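Local coordinates for protein Azi13 (Streptomyces sahachiroi, PDB 5HMB) that acts as a PaaI-family hotdog thioesterase in azinomycin biosynthesis, in the polyketide ring expansion that yields a naphthoate, at the interface of chains A and B. Sequence-based numbering; all coordinates share one arbitrary frame. Chains: chain A/B, Azi13.

The interface of chains A and B. Residues chain A 14, 17, 50-51; chain B 14, 17, 50-51.
A:His17 and B:His17 lay their imidazole rings face to face across the two-fold axis. The planes are 9° from parallel and the centroids lie 3.8 Å apart. The two side chains come from opposite directions. Each NE2 lies over the centre of the partner ring. A:His17 NE2 is 3.5 Å from B:His17 CD2. CG stands anti to the backbone N in both copies (chi1 172°), which sends each ring from helix 13-18 toward the partner chain. With two imidazoles stacked this closely, a positive charge on both at once would probably be disfavoured.

The tyrosines flank this pair. A:Tyr14 and B:Tyr14 also approach from opposite directions and meet at their far ring carbons, with CZ to CZ at 3.7 Å. Neither side chain is modelled completely, so the position of the phenol hydroxyls cannot be read. A:Tyr14 CE1 lies 4.0 Å from B:His17 NE2, so the tyrosine and histidine pairs are neighbours.

Helix 49-68 of each chain also packs against the short N-terminal helix of the partner, through Val51. Gly50 closes the family's His-Gly-Gly motif just before it. A:Gly50 O and B:Gly50 O are 4.4 Å apart, and these glycines bury almost no surface. The patch is part of a symmetric interface. Hotdog enzymes commonly work as dimers or tetramers, so this pairing may belong to the working oligomer, though the structure alone does not prove it. A:Val51 and B:Val51 each press a methyl on the opposite tyrosine in a CH-pi contact. CG1 is anti to the backbone N (chi1 -179°), leaving CG2 to make the touch. B:Val51 CG2 sits over the middle of the A:Tyr14 ring, 3.8 Å from its CE2.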
# COMPACT_ATOMS: atom_id res chain seq x y z
N TYR A 14 -10.76 18.70 -12.26
CA TYR A 14 -11.20 17.39 -11.77
C TYR A 14 -11.78 17.51 -10.37
O TYR A 14 -12.83 16.92 -10.08
CB TYR A 14 -10.06 16.36 -11.81
CG TYR A 14 -10.56 14.92 -11.74
CD1 TYR A 14 -11.40 14.40 -12.73
CD2 TYR A 14 -10.20 14.08 -10.69
CE1 TYR A 14 -11.86 13.08 -12.67
CE2 TYR A 14 -10.67 12.75 -10.62
CZ TYR A 14 -11.50 12.26 -11.62
N HIS A 17 -15.22 18.59 -10.74
CA HIS A 17 -16.11 17.52 -11.17
C HIS A 17 -16.46 16.58 -10.02
O HIS A 17 -17.59 16.07 -9.95
CB HIS A 17 -15.49 16.73 -12.31
CG HIS A 17 -16.25 15.50 -12.68
ND1 HIS A 17 -17.40 15.54 -13.44
CD2 HIS A 17 -16.03 14.20 -12.39
CE1 HIS A 17 -17.86 14.31 -13.60
NE2 HIS A 17 -17.05 13.48 -12.98
N GLY A 50 -12.57 4.46 -7.68
CA GLY A 50 -11.66 5.52 -8.06
C GLY A 50 -12.06 6.87 -7.52
O GLY A 50 -11.21 7.71 -7.25
N VAL A 51 -13.37 7.11 -7.34
CA VAL A 51 -13.80 8.38 -6.78
C VAL A 51 -13.25 8.55 -5.36
O VAL A 51 -12.77 9.62 -4.99
CB VAL A 51 -15.33 8.52 -6.82
CG1 VAL A 51 -15.73 9.88 -6.23
CG2 VAL A 51 -15.83 8.38 -8.25
N TYR B 14 -18.97 6.73 -14.50
CA TYR B 14 -17.66 7.29 -14.20
C TYR B 14 -16.62 6.78 -15.19
O TYR B 14 -15.79 7.56 -15.68
CB TYR B 14 -17.23 6.98 -12.75
CG TYR B 14 -16.10 7.89 -12.26
CD1 TYR B 14 -16.28 9.27 -12.18
CD2 TYR B 14 -14.87 7.36 -11.87
CE1 TYR B 14 -15.25 10.11 -11.73
CE2 TYR B 14 -13.84 8.20 -11.43
CZ TYR B 14 -14.03 9.57 -11.36
N HIS B 17 -16.87 8.86 -18.15
CA HIS B 17 -16.27 10.18 -17.97
C HIS B 17 -14.75 10.11 -18.07
O HIS B 17 -14.11 11.04 -18.58
CB HIS B 17 -16.68 10.78 -16.64
CG HIS B 17 -15.95 12.04 -16.30
ND1 HIS B 17 -16.27 13.25 -16.86
CD2 HIS B 17 -14.91 12.27 -15.46
CE1 HIS B 17 -15.46 14.18 -16.38
NE2 HIS B 17 -14.63 13.61 -15.53
N GLY B 50 -5.76 11.22 -8.82
CA GLY B 50 -6.94 10.39 -8.68
C GLY B 50 -7.39 9.76 -9.98
O GLY B 50 -7.93 8.66 -9.98
N VAL B 51 -7.14 10.43 -11.11
CA VAL B 51 -7.51 9.83 -12.39
C VAL B 51 -6.73 8.54 -12.62
O VAL B 51 -7.29 7.54 -13.06
CB VAL B 51 -7.30 10.83 -13.54
CG1 VAL B 51 -7.71 10.17 -14.86
CG2 VAL B 51 -8.11 12.10 -13.30